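PDB 2FUJ: thioesterase from Xanthomonas campestris pv. campestris, which probably hydrolyses fatty acyl-CoA thioesters, as a tetrameric member of the hotdog-fold thioesterase superfamily. Local coordinates for residues Ala58-Leu72 and Val106-Asp119. Residues are numbered along the deposited sequence; the frame is centred on the assembly and turned at random.
Sequences APVVAATNVNYKRPL and VLYSDGNVVVVWID
Val60 and Val116 exchange two backbone hydrogen bonds where strands 58-68 and 107-116 pair antiparallel with a marked twist, their axes 4.6 Å apart at closest approach. Val114 O takes Ala62 N at 2.8 Å and, weakly, Ala63 N: a classic beta bulge, shifting the register by one. Asn65 and Asn112 then form another hydrogen-bonded pair. Gly111, opposite Val66, has a phi of 133°; a CB there would strike Asn65 O and the preceding carbonyl.

Beta-branched valines suit the extended chain; Val61 CG1 meets Val113 CG1 at 3.7 Å, crossing at about a right angle. The ring of Pro59 lies on Trp117, its CB 3.5 Å above the indole plane. Asn67 ND2 donates to Asp110 OD1 at 2.9 Å, nearly straight at 160°, carboxylate almost perpendicular to amide. Lys69 crosses Asp110 obliquely, CE against both carboxylate oxygens; Lys69 NZ, 4.3 Å from Asp110 OD2, is beyond a salt bridge but may favour the negative charge. Tyr108 CG, anti to the carbonyl carbon (chi1 -67°), sets the ring between Leu72 CD1 and Val106 CG1; Tyr108 OH is bonded to Asp100.

In this hotdog fold, helix 30-47 packs on Thr64 and Ser109, and strand 91-100 continues the sheet beyond 107-116. Strand 58-68, outermost within the chain, pairs antiparallel through Ala63-Asn67 with a strand of the second subunit, continuing the sheet across the interface, where Thr64 OG1 and Tyr68 OH hydrogen-bond reciprocally between subunits.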
ATOM      1  N   ALA A  58       2.951 -11.858 -23.504  1.00 38.67           N
ATOM      2  CA  ALA A  58       2.477 -11.820 -22.114  1.00 37.04           C
ATOM      3  C   ALA A  58       1.203 -10.994 -21.892  1.00 35.32           C
ATOM      4  O   ALA A  58       0.841 -10.151 -22.718  1.00 36.52           O
ATOM      5  CB  ALA A  58       3.596 -11.301 -21.213  1.00 37.12           C
ATOM      6  N   PRO A  59       0.512 -11.224 -20.758  1.00 33.52           N
ATOM      7  CA  PRO A  59      -0.728 -10.533 -20.387  1.00 31.49           C
ATOM      8  C   PRO A  59      -0.551  -9.207 -19.657  1.00 29.44           C
ATOM      9  O   PRO A  59       0.325  -9.060 -18.807  1.00 29.47           O
ATOM     10  CB  PRO A  59      -1.423 -11.557 -19.509  1.00 31.27           C
ATOM     11  CG  PRO A  59      -0.289 -12.115 -18.737  1.00 32.71           C
ATOM     12  CD  PRO A  59       0.790 -12.314 -19.800  1.00 32.34           C
ATOM     13  N   VAL A  60      -1.399  -8.245 -19.999  1.00 27.14           N
ATOM     14  CA  VAL A  60      -1.383  -6.936 -19.363  1.00 25.17           C
ATOM     15  C   VAL A  60      -2.836  -6.532 -19.156  1.00 23.16           C
ATOM     16  O   VAL A  60      -3.687  -6.782 -20.010  1.00 23.06           O
ATOM     17  CB  VAL A  60      -0.661  -5.876 -20.237  1.00 26.08           C
ATOM     18  CG1 VAL A  60       0.789  -6.289 -20.464  1.00 30.35           C
ATOM     19  CG2 VAL A  60      -1.375  -5.711 -21.561  1.00 28.56           C
ATOM     20  N   VAL A  61      -3.127  -5.920 -18.018  1.00 21.26           N
ATOM     21  CA  VAL A  61      -4.487  -5.494 -17.725  1.00 18.41           C
ATOM     22  C   VAL A  61      -4.840  -4.216 -18.467  1.00 18.52           C
ATOM     23  O   VAL A  61      -4.187  -3.187 -18.302  1.00 18.20           O
ATOM     24  CB  VAL A  61      -4.680  -5.265 -16.220  1.00 18.08           C
ATOM     25  CG1 VAL A  61      -6.023  -4.611 -15.962  1.00 15.74           C
ATOM     26  CG2 VAL A  61      -4.594  -6.587 -15.488  1.00 18.12           C
ATOM     27  N   ALA A  62      -5.886  -4.289 -19.283  1.00 15.50           N
ATOM     28  CA  ALA A  62      -6.331  -3.150 -20.067  1.00 15.57           C
ATOM     29  C   ALA A  62      -7.374  -2.335 -19.324  1.00 14.87           C
ATOM     30  O   ALA A  62      -7.507  -1.132 -19.548  1.00 14.70           O
ATOM     31  CB  ALA A  62      -6.894  -3.630 -21.393  1.00 15.58           C
ATOM     32  N   ALA A  63      -8.117  -2.993 -18.437  1.00 13.71           N
ATOM     33  CA  ALA A  63      -9.152  -2.308 -17.669  1.00 12.51           C
ATOM     34  C   ALA A  63      -9.613  -3.086 -16.434  1.00 14.07           C
ATOM     35  O   ALA A  63      -9.629  -4.315 -16.429  1.00 14.10           O
ATOM     36  CB  ALA A  63     -10.362  -2.029 -18.570  1.00 13.98           C
ATOM     37  N   THR A  64      -9.967  -2.349 -15.386  1.00 13.88           N
ATOM     38  CA  THR A  64     -10.498  -2.943 -14.165  1.00 14.29           C
ATOM     39  C   THR A  64     -11.830  -2.250 -13.915  1.00 14.87           C
ATOM     40  O   THR A  64     -11.895  -1.025 -13.801  1.00 15.10           O
ATOM     41  CB  THR A  64      -9.576  -2.748 -12.933  1.00 13.78           C
ATOM     42  OG1 THR A  64      -9.227  -1.365 -12.788  1.00 13.52           O
ATOM     43  CG2 THR A  64      -8.324  -3.595 -13.075  1.00 14.91           C
ATOM     44  N   ASN A  65     -12.893  -3.043 -13.860  1.00 13.47           N
ATOM     45  CA  ASN A  65     -14.238  -2.533 -13.649  1.00 14.49           C
ATOM     46  C   ASN A  65     -14.764  -3.225 -12.407  1.00 14.83           C
ATOM     47  O   ASN A  65     -15.244  -4.353 -12.467  1.00 15.59           O
ATOM     48  CB  ASN A  65     -15.096  -2.854 -14.871  1.00 17.35           C
ATOM     49  CG  ASN A  65     -14.462  -2.370 -16.165  1.00 18.43           C
ATOM     50  OD1 ASN A  65     -14.101  -3.167 -17.027  1.00 21.46           O
ATOM     51  ND2 ASN A  65     -14.314  -1.062 -16.298  1.00 17.15           N
ATOM     52  N   VAL A  66     -14.662  -2.524 -11.284  1.00 13.76           N
ATOM     53  CA  VAL A  66     -15.045  -3.059  -9.985  1.00 12.16           C
ATOM     54  C   VAL A  66     -16.237  -2.365  -9.344  1.00 12.81           C
ATOM     55  O   VAL A  66     -16.232  -1.146  -9.152  1.00 13.52           O
ATOM     56  CB  VAL A  66     -13.821  -2.977  -9.033  1.00 13.09           C
ATOM     57  CG1 VAL A  66     -14.117  -3.635  -7.693  1.00 14.80           C
ATOM     58  CG2 VAL A  66     -12.622  -3.627  -9.699  1.00 12.68           C
ATOM     59  N   ASN A  67     -17.263  -3.150  -9.013  1.00 12.21           N
ATOM     60  CA  ASN A  67     -18.458  -2.629  -8.355  1.00 12.88           C
ATOM     61  C   ASN A  67     -18.370  -2.969  -6.873  1.00 12.82           C
ATOM     62  O   ASN A  67     -18.094  -4.110  -6.509  1.00 14.62           O
ATOM     63  CB  ASN A  67     -19.732  -3.267  -8.915  1.00 13.46           C
ATOM     64  CG  ASN A  67     -19.854  -3.110 -10.416  1.00 15.19           C
ATOM     65  OD1 ASN A  67     -19.736  -2.014 -10.950  1.00 16.50           O
ATOM     66  ND2 ASN A  67     -20.098  -4.214 -11.103  1.00 15.66           N
ATOM     67  N   TYR A  68     -18.621  -1.976  -6.028  1.00 12.97           N
ATOM     68  CA  TYR A  68     -18.570  -2.153  -4.582  1.00 14.09           C
ATOM     69  C   TYR A  68     -19.992  -2.310  -4.063  1.00 15.86           C
ATOM     70  O   TYR A  68     -20.760  -1.356  -4.036  1.00 14.48           O
ATOM     71  CB  TYR A  68     -17.869  -0.940  -3.976  1.00 15.07           C
ATOM     72  CG  TYR A  68     -16.507  -0.718  -4.601  1.00 14.55           C
ATOM     73  CD1 TYR A  68     -15.403  -1.472  -4.205  1.00 14.81           C
ATOM     74  CD2 TYR A  68     -16.336   0.194  -5.639  1.00 15.44           C
ATOM     75  CE1 TYR A  68     -14.173  -1.330  -4.824  1.00 15.30           C
ATOM     76  CE2 TYR A  68     -15.105   0.343  -6.270  1.00 15.80           C
ATOM     77  CZ  TYR A  68     -14.026  -0.421  -5.859  1.00 15.02           C
ATOM     78  OH  TYR A  68     -12.803  -0.280  -6.476  1.00 14.17           O
ATOM     79  N   LYS A  69     -20.329  -3.533  -3.658  1.00 16.61           N
ATOM     80  CA  LYS A  69     -21.667  -3.871  -3.181  1.00 20.26           C
ATOM     81  C   LYS A  69     -21.971  -3.624  -1.716  1.00 20.54           C
ATOM     82  O   LYS A  69     -23.050  -3.130  -1.371  1.00 20.65           O
ATOM     83  CB  LYS A  69     -21.964  -5.331  -3.503  1.00 23.10           C
ATOM     84  CG  LYS A  69     -22.765  -5.522  -4.754  1.00 30.45           C
ATOM     85  CD  LYS A  69     -22.032  -4.993  -5.956  1.00 30.55           C
ATOM     86  CE  LYS A  69     -22.817  -5.279  -7.211  1.00 34.25           C
ATOM     87  NZ  LYS A  69     -24.115  -4.537  -7.275  1.00 35.27           N
ATOM     88  N   ARG A  70     -21.042  -4.011  -0.851  1.00 19.09           N
ATOM     89  CA  ARG A  70     -21.203  -3.816   0.581  1.00 20.46           C
ATOM     90  C   ARG A  70     -19.812  -3.738   1.175  1.00 18.18           C
ATOM     91  O   ARG A  70     -18.871  -4.330   0.644  1.00 17.40           O
ATOM     92  CB  ARG A  70     -21.997  -4.961   1.211  1.00 22.33           C
ATOM     93  CG  ARG A  70     -21.397  -6.343   1.028  1.00 25.49           C
ATOM     94  CD  ARG A  70     -22.430  -7.407   1.387  1.00 28.22           C
ATOM     95  NE  ARG A  70     -22.946  -7.228   2.743  1.00 30.49           N
ATOM     96  CZ  ARG A  70     -23.873  -8.004   3.302  1.00 30.75           C
ATOM     97  NH1 ARG A  70     -24.395  -9.017   2.626  1.00 31.69           N
ATOM     98  NH2 ARG A  70     -24.275  -7.769   4.538  1.00 32.24           N
ATOM     99  N   PRO A  71     -19.664  -2.998   2.281  1.00 18.68           N
ATOM    100  CA  PRO A  71     -18.373  -2.832   2.944  1.00 17.77           C
ATOM    101  C   PRO A  71     -17.777  -4.095   3.534  1.00 16.52           C
ATOM    102  O   PRO A  71     -18.483  -4.943   4.080  1.00 15.83           O
ATOM    103  CB  PRO A  71     -18.666  -1.779   4.007  1.00 19.49           C
ATOM    104  CG  PRO A  71     -20.079  -2.066   4.377  1.00 22.95           C
ATOM    105  CD  PRO A  71     -20.729  -2.309   3.030  1.00 21.74           C
ATOM    106  N   LEU A  72     -16.461  -4.196   3.399  1.00 14.52           N
ATOM    107  CA  LEU A  72     -15.695  -5.321   3.910  1.00 14.64           C
ATOM    108  C   LEU A  72     -14.866  -4.810   5.079  1.00 14.53           C
ATOM    109  O   LEU A  72     -14.238  -3.753   4.989  1.00 14.58           O
ATOM    110  CB  LEU A  72     -14.768  -5.857   2.816  1.00 14.25           C
ATOM    111  CG  LEU A  72     -13.632  -6.801   3.227  1.00 13.53           C
ATOM    112  CD1 LEU A  72     -14.184  -8.122   3.745  1.00 12.93           C
ATOM    113  CD2 LEU A  72     -12.738  -7.041   2.031  1.00 14.49           C
ATOM    114  N   VAL A 106     -22.625 -13.681   1.041  1.00 15.90           N
ATOM    115  CA  VAL A 106     -22.303 -12.267   1.234  1.00 14.48           C
ATOM    116  C   VAL A 106     -21.399 -11.827   0.085  1.00 15.21           C
ATOM    117  O   VAL A 106     -20.268 -12.290  -0.041  1.00 15.25           O
ATOM    118  CB  VAL A 106     -21.580 -12.024   2.575  1.00 14.83           C
ATOM    119  CG1 VAL A 106     -21.026 -10.621   2.611  1.00 15.26           C
ATOM    120  CG2 VAL A 106     -22.537 -12.246   3.736  1.00 15.18           C
ATOM    121  N   LEU A 107     -21.920 -10.942  -0.759  1.00 13.82           N
ATOM    122  CA  LEU A 107     -21.188 -10.450  -1.916  1.00 15.12           C
ATOM    123  C   LEU A 107     -20.638  -9.048  -1.682  1.00 13.59           C
ATOM    124  O   LEU A 107     -21.393  -8.092  -1.550  1.00 14.38           O
ATOM    125  CB  LEU A 107     -22.113 -10.446  -3.142  1.00 15.60           C
ATOM    126  CG  LEU A 107     -21.592  -9.867  -4.461  1.00 17.48           C
ATOM    127  CD1 LEU A 107     -20.470 -10.733  -5.008  1.00 13.68           C
ATOM    128  CD2 LEU A 107     -22.737  -9.795  -5.467  1.00 17.30           C
ATOM    129  N   TYR A 108     -19.315  -8.933  -1.645  1.00 11.32           N
ATOM    130  CA  TYR A 108     -18.683  -7.645  -1.427  1.00 11.54           C
ATOM    131  C   TYR A 108     -18.489  -6.894  -2.727  1.00 10.55           C
ATOM    132  O   TYR A 108     -18.523  -5.669  -2.751  1.00 11.31           O
ATOM    133  CB  TYR A 108     -17.324  -7.822  -0.756  1.00 10.87           C
ATOM    134  CG  TYR A 108     -17.406  -8.344   0.657  1.00 10.68           C
ATOM    135  CD1 TYR A 108     -16.882  -9.590   0.989  1.00 12.89           C
ATOM    136  CD2 TYR A 108     -17.984  -7.582   1.664  1.00 12.57           C
ATOM    137  CE1 TYR A 108     -16.925 -10.062   2.294  1.00 13.27           C
ATOM    138  CE2 TYR A 108     -18.037  -8.046   2.973  1.00 13.15           C
ATOM    139  CZ  TYR A 108     -17.503  -9.285   3.279  1.00 12.10           C
ATOM    140  OH  TYR A 108     -17.531  -9.745   4.575  1.00 15.19           O
ATOM    141  N   SER A 109     -18.288  -7.628  -3.814  1.00 12.97           N
ATOM    142  CA  SER A 109     -18.053  -6.986  -5.098  1.00 13.24           C
ATOM    143  C   SER A 109     -18.084  -7.918  -6.293  1.00 14.25           C
ATOM    144  O   SER A 109     -17.795  -9.112  -6.187  1.00 14.19           O
ATOM    145  CB  SER A 109     -16.696  -6.267  -5.061  1.00 14.98           C
ATOM    146  OG  SER A 109     -16.117  -6.118  -6.352  1.00 16.35           O
ATOM    147  N   ASP A 110     -18.470  -7.355  -7.432  1.00 13.11           N
ATOM    148  CA  ASP A 110     -18.469  -8.084  -8.690  1.00 13.88           C
ATOM    149  C   ASP A 110     -17.970  -7.116  -9.751  1.00 14.24           C
ATOM    150  O   ASP A 110     -17.621  -5.980  -9.438  1.00 15.94           O
ATOM    151  CB  ASP A 110     -19.854  -8.651  -9.066  1.00 15.68           C
ATOM    152  CG  ASP A 110     -20.966  -7.616  -9.037  1.00 18.86           C
ATOM    153  OD1 ASP A 110     -20.719  -6.417  -9.284  1.00 17.99           O
ATOM    154  OD2 ASP A 110     -22.122  -8.027  -8.785  1.00 20.92           O
ATOM    155  N   GLY A 111     -17.929  -7.570 -10.994  1.00 12.96           N
ATOM    156  CA  GLY A 111     -17.430  -6.745 -12.076  1.00 14.30           C
ATOM    157  C   GLY A 111     -16.464  -7.601 -12.872  1.00 12.34           C
ATOM    158  O   GLY A 111     -16.591  -8.823 -12.887  1.00 11.53           O
ATOM    159  N   ASN A 112     -15.493  -6.980 -13.531  1.00 13.51           N
ATOM    160  CA  ASN A 112     -14.532  -7.746 -14.308  1.00 13.73           C
ATOM    161  C   ASN A 112     -13.224  -7.004 -14.534  1.00 13.78           C
ATOM    162  O   ASN A 112     -13.089  -5.831 -14.183  1.00 14.80           O
ATOM    163  CB  ASN A 112     -15.119  -8.109 -15.673  1.00 18.15           C
ATOM    164  CG  ASN A 112     -15.479  -6.886 -16.485  1.00 21.83           C
ATOM    165  OD1 ASN A 112     -16.650  -6.537 -16.609  1.00 26.49           O
ATOM    166  ND2 ASN A 112     -14.471  -6.216 -17.029  1.00 18.49           N
ATOM    167  N   VAL A 113     -12.273  -7.720 -15.119  1.00 12.93           N
ATOM    168  CA  VAL A 113     -10.969  -7.186 -15.472  1.00 13.78           C
ATOM    169  C   VAL A 113     -10.689  -7.662 -16.896  1.00 15.55           C
ATOM    170  O   VAL A 113     -10.823  -8.851 -17.204  1.00 15.73           O
ATOM    171  CB  VAL A 113      -9.858  -7.718 -14.547  1.00 15.77           C
ATOM    172  CG1 VAL A 113      -8.509  -7.190 -15.012  1.00 17.26           C
ATOM    173  CG2 VAL A 113     -10.126  -7.300 -13.115  1.00 16.10           C
ATOM    174  N   VAL A 114     -10.311  -6.737 -17.770  1.00 13.80           N
ATOM    175  CA  VAL A 114     -10.023  -7.092 -19.149  1.00 14.75           C
ATOM    176  C   VAL A 114      -8.527  -7.264 -19.320  1.00 16.10           C
ATOM    177  O   VAL A 114      -7.758  -6.348 -19.048  1.00 17.71           O
ATOM    178  CB  VAL A 114     -10.520  -6.008 -20.124  1.00 14.75           C
ATOM    179  CG1 VAL A 114     -10.090  -6.349 -21.535  1.00 14.49           C
ATOM    180  CG2 VAL A 114     -12.034  -5.897 -20.046  1.00 15.66           C
ATOM    181  N   VAL A 115      -8.129  -8.452 -19.754  1.00 15.33           N
ATOM    182  CA  VAL A 115      -6.728  -8.769 -19.962  1.00 18.23           C
ATOM    183  C   VAL A 115      -6.433  -8.950 -21.444  1.00 19.82           C
ATOM    184  O   VAL A 115      -7.228  -9.539 -22.171  1.00 20.58           O
ATOM    185  CB  VAL A 115      -6.344 -10.069 -19.232  1.00 17.96           C
ATOM    186  CG1 VAL A 115      -4.923 -10.464 -19.585  1.00 19.43           C
ATOM    187  CG2 VAL A 115      -6.502  -9.880 -17.732  1.00 17.43           C
ATOM    188  N   VAL A 116      -5.288  -8.441 -21.880  1.00 21.59           N
ATOM    189  CA  VAL A 116      -4.884  -8.552 -23.275  1.00 26.47           C
ATOM    190  C   VAL A 116      -3.432  -9.005 -23.331  1.00 29.05           C
ATOM    191  O   VAL A 116      -2.650  -8.707 -22.427  1.00 28.63           O
ATOM    192  CB  VAL A 116      -5.020  -7.188 -24.018  1.00 27.18           C
ATOM    193  CG1 VAL A 116      -6.449  -6.680 -23.938  1.00 25.80           C
ATOM    194  CG2 VAL A 116      -4.068  -6.169 -23.414  1.00 27.61           C
ATOM    195  N   TRP A 117      -3.075  -9.756 -24.366  1.00 32.54           N
ATOM    196  CA  TRP A 117      -1.697 -10.202 -24.517  1.00 36.07           C
ATOM    197  C   TRP A 117      -1.113  -9.346 -25.622  1.00 38.60           C
ATOM    198  O   TRP A 117      -1.400  -9.547 -26.807  1.00 39.82           O
ATOM    199  CB  TRP A 117      -1.635 -11.693 -24.864  1.00 36.84           C
ATOM    200  CG  TRP A 117      -2.135 -12.562 -23.751  1.00 38.15           C
ATOM    201  CD1 TRP A 117      -3.418 -12.651 -23.295  1.00 38.67           C
ATOM    202  CD2 TRP A 117      -1.352 -13.415 -22.905  1.00 39.54           C
ATOM    203  NE1 TRP A 117      -3.484 -13.498 -22.218  1.00 38.44           N
ATOM    204  CE2 TRP A 117      -2.232 -13.983 -21.956  1.00 39.48           C
ATOM    205  CE3 TRP A 117       0.009 -13.755 -22.858  1.00 41.12           C
ATOM    206  CZ2 TRP A 117      -1.799 -14.875 -20.964  1.00 40.33           C
ATOM    207  CZ3 TRP A 117       0.444 -14.650 -21.865  1.00 41.17           C
ATOM    208  CH2 TRP A 117      -0.463 -15.196 -20.934  1.00 41.29           C
ATOM    209  N   ILE A 118      -0.317  -8.369 -25.198  1.00 40.72           N
ATOM    210  CA  ILE A 118       0.314  -7.396 -26.078  1.00 42.93           C
ATOM    211  C   ILE A 118       1.648  -6.918 -25.502  1.00 44.07           C
ATOM    212  O   ILE A 118       2.672  -7.613 -25.590  1.00 45.17           O
ATOM    213  CB  ILE A 118      -0.592  -6.145 -26.243  1.00 42.48           C
ATOM    214  CG1 ILE A 118      -1.941  -6.546 -26.842  1.00 42.47           C
ATOM    215  CG2 ILE A 118       0.087  -5.105 -27.130  1.00 42.97           C
ATOM    216  CD1 ILE A 118      -3.043  -5.496 -26.709  1.00 42.06           C
ATOM    217  N   ASP A 119       1.602  -5.725 -24.904  1.00 45.46           N
ATOM    218  CA  ASP A 119       2.751  -5.051 -24.313  1.00 46.91           C
ATOM    219  C   ASP A 119       3.647  -4.586 -25.472  1.00 47.09           C
ATOM    220  O   ASP A 119       4.871  -4.520 -25.363  1.00 47.94           O
ATOM    221  CB  ASP A 119       3.498  -5.998 -23.363  1.00 48.25           C
ATOM    222  CG  ASP A 119       4.422  -5.263 -22.413  1.00 48.78           C
ATOM    223  OD1 ASP A 119       5.335  -4.574 -22.909  1.00 49.71           O
ATOM    224  OD2 ASP A 119       4.237  -5.368 -21.175  1.00 49.83           O
TER
HETATM  225  O   HOH W   1     -17.625  -2.969  -1.182  1.00 20.15           O
HETATM  226  O   HOH W   2     -24.655  -9.815  -0.424  1.00 26.46           O